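Local coordinates for dual function macrocyclase-peptidase POPB (Galerina marginata, PDB 5N4B), which cleaves peptide bonds after proline and closes peptides into macrocycles during the biosynthesis of the amanitin mushroom toxins, at residues A[311-316]-A[328-333]; A[336-341]-A[352-357]. The protein carries 1 engineered substitution. One frame throughout, in Å; residues are numbered along the deposited sequence.

Both contacts belong to one blade of the N-terminal beta-propeller, a four-stranded antiparallel sheet laid down in simple up-and-down order, and each joins strands that follow each other in the chain. Coming from the N terminus, the chain enters strand 315-321, turns and returns along 324-329; contact 1 closes this hairpin at its open end, 311-316 against 328-333. Contact 2 opens only after that loop is complete and pairs 336-341 with 352-357, at the end of the blade's last strand, 349-352, where the chain leaves for strand 361-368. The two loops run in series. K337 N to T329 O joins strands 324-329 and 337-342, and Y336 OH reaches back to D314 OD2, just ahead of 315-321.

Contact 1 (A[311-316]-A[328-333]); sequences YAADYN and KTNLNA
T329 places OG1 anti to its backbone N (chi1 -175°), while N330 takes the crowded position between its N and carbonyl carbon (chi1 67°), and these two settings turn both polar side chains onto D314. OG1 of T329 donates to D314 O at 2.8 Å, arriving from above the carbonyl plane; N330 N reaches the same oxygen at a longer 3.3 Å, within that plane. In return, N330 OD1 accepts D314 N at 2.8 Å in an almost straight bond (171°). T329 OG1 also receives L331 N at 3.0 Å, an ST turn that leads into the type II turn N330-A333. Y315 and T329 form a non-hydrogen-bonded antiparallel pair, and the next pair, N316 and K328, exchanges two backbone hydrogen bonds.

On the face they share, the Y315 ring lies beside the T329 side chain, whose OG1 sits over the ring near its rim. Y315 OH lies 3.4 Å from L331 CD2, the two side chains crossing obliquely, and A313 CB packs against L331 CB. K328, bent at chi3 and chi4, folds NZ back to a water that also donates to K328 O and, weakly, to D314 OD1; Y336 hydrogen-bonds D314 OD2.

With regular pairing ended at the mouth of this hairpin, side chains supplement the backbone's bonding: one hydroxyl donates and accepts, the N330 amide oxygen accepts from D314 N, and D314 O is gripped twice.

Contact 2 (A[336-341]-A[352-357]); sequences YKVITI and DFIPEE
V338 O is the most heavily used acceptor here, taking F353 N at 2.8 Å and I354 N at 3.2 Å, both within its carbonyl plane and the second on a lone pair. V338 N in turn gives a nearly straight bond (166°) to I354 O at 3.1 Å, so both backbone polar groups of V338 are satisfied by the opposing chain. Two consecutive residues facing one is the classic beta bulge, and it falls where the last strand of this propeller blade turns a corner at F353 on its way to the next blade. The side chains of V338 and I354 lie side by side, CB to CB 4.1 Å, while V338 CG1 meets the edge of the F353 ring near its plane, 3.9 Å from CD2. The rings of Y326 and F373 pack edge-to-face with it.

K337 leaves the backbone in the crowded chi1 position (64°) and runs extended, crossing D352 at about a right angle; its NZ salt-bridges to D352, meeting OD1 at 2.8 Å on the syn lone pair. Beyond the paired residues, a water lies near Y336 O and accepts E357 N at 2.9 Å, bridging the two chains. E356 OE2 is taken up by Q335 N.

Contact 1 (A[311-316]-A[328-333])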
loop_
_atom_site.group_PDB
_atom_site.type_symbol
_atom_site.label_atom_id
_atom_site.label_comp_id
_atom_site.label_asym_id
_atom_site.label_seq_id
_atom_site.Cartn_x
_atom_site.Cartn_y
_atom_site.Cartn_z
ATOM N N TYR A 311 21.552 12.965 0.336
ATOM C CA TYR A 311 20.552 12.080 0.919
ATOM C C TYR A 311 20.706 12.080 2.431
ATOM O O TYR A 311 21.657 11.509 2.971
ATOM C CB TYR A 311 20.702 10.660 0.361
ATOM C CG TYR A 311 20.184 10.523 -1.058
ATOM C CD1 TYR A 311 18.816 10.420 -1.300
ATOM C CD2 TYR A 311 21.045 10.519 -2.145
ATOM C CE1 TYR A 311 18.317 10.307 -2.568
ATOM C CE2 TYR A 311 20.570 10.403 -3.438
ATOM C CZ TYR A 311 19.205 10.285 -3.647
ATOM O OH TYR A 311 18.704 10.181 -4.919
ATOM N N ALA A 312 19.736 12.664 3.118
ATOM C CA ALA A 312 19.779 12.753 4.580
ATOM C C ALA A 312 18.395 12.735 5.226
ATOM O O ALA A 312 18.255 12.301 6.374
ATOM C CB ALA A 312 20.511 13.996 5.027
ATOM N N ALA A 313 17.365 13.184 4.512
ATOM C CA ALA A 313 16.062 13.340 5.125
ATOM C C ALA A 313 14.986 13.317 4.045
ATOM O O ALA A 313 15.274 13.422 2.845
ATOM C CB ALA A 313 16.014 14.659 5.914
ATOM N N ASP A 314 13.745 13.198 4.495
ATOM C CA ASP A 314 12.543 13.216 3.658
ATOM C C ASP A 314 12.083 14.661 3.516
ATOM O O ASP A 314 11.979 15.365 4.523
ATOM C CB ASP A 314 11.504 12.390 4.437
ATOM C CG ASP A 314 10.152 12.198 3.746
ATOM O OD1 ASP A 314 9.803 12.946 2.832
ATOM O OD2 ASP A 314 9.396 11.285 4.193
ATOM N N TYR A 315 11.894 15.125 2.286
ATOM C CA TYR A 315 11.371 16.460 2.025
ATOM C C TYR A 315 10.229 16.343 1.025
ATOM O O TYR A 315 10.412 15.783 -0.058
ATOM C CB TYR A 315 12.443 17.347 1.416
ATOM C CG TYR A 315 13.646 17.676 2.254
ATOM C CD1 TYR A 315 14.744 16.809 2.274
ATOM C CD2 TYR A 315 13.714 18.847 3.012
ATOM C CE1 TYR A 315 15.855 17.086 2.991
ATOM C CE2 TYR A 315 14.823 19.118 3.725
ATOM C CZ TYR A 315 15.892 18.261 3.717
ATOM O OH TYR A 315 17.028 18.633 4.416
ATOM N N ASN A 316 9.071 16.880 1.370
ATOM C CA ASN A 316 7.919 16.891 0.488
ATOM C C ASN A 316 7.284 18.280 0.507
ATOM O O ASN A 316 6.918 18.773 1.576
ATOM C CB ASN A 316 6.916 15.807 0.907
ATOM C CG ASN A 316 5.805 15.604 -0.131
ATOM O OD1 ASN A 316 4.703 16.043 0.075
ATOM N ND2 ASN A 316 6.149 15.032 -1.286
ATOM N N LYS A 328 7.173 19.661 4.321
ATOM C CA LYS A 328 7.100 18.669 5.384
ATOM C C LYS A 328 8.388 17.868 5.350
ATOM O O LYS A 328 8.792 17.395 4.288
ATOM C CB LYS A 328 5.918 17.734 5.171
ATOM C CG LYS A 328 5.778 16.678 6.289
ATOM C CD LYS A 328 4.487 15.849 6.240
ATOM C CE LYS A 328 4.333 14.965 5.029
ATOM N NZ LYS A 328 5.324 13.878 4.991
ATOM N N THR A 329 9.057 17.740 6.477
ATOM C CA THR A 329 10.383 17.126 6.512
ATOM C C THR A 329 10.606 16.405 7.820
ATOM O O THR A 329 10.017 16.752 8.846
ATOM C CB THR A 329 11.509 18.160 6.258
ATOM O OG1 THR A 329 12.786 17.520 6.171
ATOM C CG2 THR A 329 11.619 19.115 7.401
ATOM N N ASN A 330 11.501 15.417 7.782
ATOM C CA ASN A 330 12.038 14.814 9.008
ATOM C C ASN A 330 13.500 15.196 9.283
ATOM O O ASN A 330 14.153 14.561 10.107
ATOM C CB ASN A 330 11.807 13.297 9.053
ATOM C CG ASN A 330 12.576 12.578 8.014
ATOM O OD1 ASN A 330 13.379 13.167 7.303
ATOM N ND2 ASN A 330 12.381 11.259 7.930
ATOM N N LEU A 331 14.001 16.256 8.612
ATOM C CA LEU A 331 15.355 16.760 8.883
ATOM C C LEU A 331 15.516 17.098 10.352
ATOM O O LEU A 331 14.833 17.996 10.868
ATOM C CB LEU A 331 15.601 18.001 8.019
ATOM C CG LEU A 331 16.876 18.770 8.320
ATOM C CD1 LEU A 331 18.016 17.903 8.024
ATOM C CD2 LEU A 331 16.946 20.019 7.475
ATOM N N ASN A 332 16.388 16.369 11.020
ATOM C CA ASN A 332 16.639 16.584 12.446
ATOM C C ASN A 332 15.364 16.507 13.259
ATOM O O ASN A 332 15.242 17.111 14.321
ATOM C CB ASN A 332 17.324 17.924 12.711
ATOM C CG ASN A 332 18.636 18.030 12.045
ATOM O OD1 ASN A 332 19.412 17.092 12.074
ATOM N ND2 ASN A 332 18.886 19.171 11.409
ATOM N N ALA A 333 14.420 15.656 12.824
ATOM C CA ALA A 333 13.048 15.638 13.347
ATOM C C ALA A 333 12.370 14.337 12.978
ATOM O O ALA A 333 11.557 14.281 12.058
ATOM C CB ALA A 333 12.257 16.835 12.835
HETATM O O HOH W 1 8.014 14.697 4.153
#

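Contact 2 (A[336-341]-A[352-357])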
loop_
_atom_site.group_PDB
_atom_site.type_symbol
_atom_site.label_atom_id
_atom_site.label_comp_id
_atom_site.label_asym_id
_atom_site.label_seq_id
_atom_site.Cartn_x
_atom_site.Cartn_y
_atom_site.Cartn_z
ATOM N N TYR A 336 8.739 14.258 12.190
ATOM C CA TYR A 336 8.385 15.199 11.135
ATOM C C TYR A 336 7.954 16.561 11.678
ATOM O O TYR A 336 7.578 16.712 12.842
ATOM C CB TYR A 336 7.376 14.597 10.152
ATOM C CG TYR A 336 7.889 13.513 9.247
ATOM C CD1 TYR A 336 8.079 12.215 9.702
ATOM C CD2 TYR A 336 8.197 13.785 7.920
ATOM C CE1 TYR A 336 8.529 11.203 8.843
ATOM C CE2 TYR A 336 8.657 12.778 7.080
ATOM C CZ TYR A 336 8.813 11.505 7.561
ATOM O OH TYR A 336 9.271 10.446 6.759
ATOM N N LYS A 337 7.980 17.546 10.786
ATOM C CA LYS A 337 7.700 18.951 11.098
ATOM C C LYS A 337 7.509 19.691 9.784
ATOM O O LYS A 337 7.708 19.127 8.717
ATOM C CB LYS A 337 8.821 19.598 11.918
ATOM C CG LYS A 337 10.144 19.688 11.196
ATOM C CD LYS A 337 11.199 20.385 12.002
ATOM C CE LYS A 337 12.549 20.363 11.325
ATOM N NZ LYS A 337 13.533 21.170 12.154
ATOM N N VAL A 338 7.098 20.943 9.856
ATOM C CA VAL A 338 7.019 21.805 8.677
ATOM C C VAL A 338 8.085 22.864 8.800
ATOM O O VAL A 338 8.122 23.588 9.816
ATOM C CB VAL A 338 5.648 22.477 8.497
ATOM C CG1 VAL A 338 5.651 23.363 7.253
ATOM C CG2 VAL A 338 4.524 21.466 8.436
ATOM N N ILE A 339 8.904 22.995 7.763
ATOM C CA ILE A 339 9.878 24.056 7.656
ATOM C C ILE A 339 9.479 24.993 6.518
ATOM O O ILE A 339 8.672 24.671 5.640
ATOM C CB ILE A 339 11.322 23.536 7.440
ATOM C CG1 ILE A 339 11.388 22.754 6.125
ATOM C CG2 ILE A 339 11.793 22.694 8.609
ATOM C CD1 ILE A 339 12.834 22.446 5.702
ATOM N N THR A 340 10.073 26.186 6.531
ATOM C CA THR A 340 10.121 27.038 5.361
ATOM C C THR A 340 11.563 27.164 4.892
ATOM O O THR A 340 12.482 27.273 5.708
ATOM C CB THR A 340 9.529 28.418 5.644
ATOM O OG1 THR A 340 10.247 29.081 6.719
ATOM C CG2 THR A 340 8.029 28.325 5.970
ATOM N N ILE A 341 11.746 27.181 3.562
ATOM C CA ILE A 341 13.032 27.474 2.907
ATOM C C ILE A 341 12.754 28.703 2.058
ATOM O O ILE A 341 11.891 28.675 1.167
ATOM C CB ILE A 341 13.567 26.296 2.074
ATOM C CG1 ILE A 341 13.834 25.041 2.941
ATOM C CG2 ILE A 341 14.869 26.714 1.350
ATOM C CD1 ILE A 341 14.400 23.825 2.237
ATOM N N ASP A 352 11.717 26.599 11.237
ATOM C CA ASP A 352 10.571 25.776 11.613
ATOM C C ASP A 352 9.322 26.623 11.569
ATOM O O ASP A 352 9.262 27.691 12.196
ATOM C CB ASP A 352 10.702 25.195 13.020
ATOM C CG ASP A 352 11.790 24.137 13.147
ATOM O OD1 ASP A 352 12.387 23.689 12.130
ATOM O OD2 ASP A 352 12.035 23.736 14.291
ATOM N N PHE A 353 8.294 26.163 10.861
ATOM C CA PHE A 353 6.985 26.802 10.837
ATOM C C PHE A 353 6.027 26.146 11.815
ATOM O O PHE A 353 5.369 26.836 12.607
ATOM C CB PHE A 353 6.420 26.786 9.415
ATOM C CG PHE A 353 5.008 27.310 9.286
ATOM C CD1 PHE A 353 4.735 28.648 9.536
ATOM C CD2 PHE A 353 3.967 26.507 8.877
ATOM C CE1 PHE A 353 3.446 29.166 9.396
ATOM C CE2 PHE A 353 2.690 26.998 8.749
ATOM C CZ PHE A 353 2.410 28.308 9.002
ATOM N N ILE A 354 5.932 24.808 11.750
ATOM C CA ILE A 354 5.195 24.010 12.734
ATOM C C ILE A 354 6.254 23.099 13.328
ATOM O O ILE A 354 6.759 22.234 12.608
ATOM C CB ILE A 354 4.013 23.247 12.128
ATOM C CG1 ILE A 354 2.968 24.232 11.653
ATOM C CG2 ILE A 354 3.445 22.283 13.196
ATOM C CD1 ILE A 354 1.880 23.574 10.817
ATOM N N PRO A 355 6.628 23.247 14.585
ATOM C CA PRO A 355 7.738 22.461 15.139
ATOM C C PRO A 355 7.378 20.998 15.268
ATOM O O PRO A 355 6.217 20.629 15.356
ATOM C CB PRO A 355 7.968 23.104 16.521
ATOM C CG PRO A 355 6.733 23.814 16.839
ATOM C CD PRO A 355 6.113 24.251 15.528
ATOM N N GLU A 356 8.410 20.173 15.328
ATOM C CA GLU A 356 8.255 18.746 15.614
ATOM C C GLU A 356 7.579 18.531 16.950
ATOM O O GLU A 356 7.924 19.196 17.945
ATOM C CB GLU A 356 9.631 18.085 15.632
ATOM C CG GLU A 356 9.570 16.586 15.733
ATOM C CD GLU A 356 10.892 15.928 16.088
ATOM O OE1 GLU A 356 11.777 16.631 16.621
ATOM O OE2 GLU A 356 11.020 14.712 15.881
ATOM N N GLU A 357 6.689 17.554 16.995
ATOM C CA GLU A 357 6.117 17.070 18.253
ATOM C C GLU A 357 6.900 15.828 18.634
ATOM O O GLU A 357 7.003 14.901 17.823
ATOM C CB GLU A 357 4.656 16.732 18.045
ATOM C CG GLU A 357 3.797 17.924 17.882
ATOM C CD GLU A 357 3.701 18.775 19.145
ATOM O OE1 GLU A 357 3.680 18.198 20.248
ATOM O OE2 GLU A 357 3.671 20.015 19.032
HETATM O O HOH W 2 5.699 16.074 14.734
#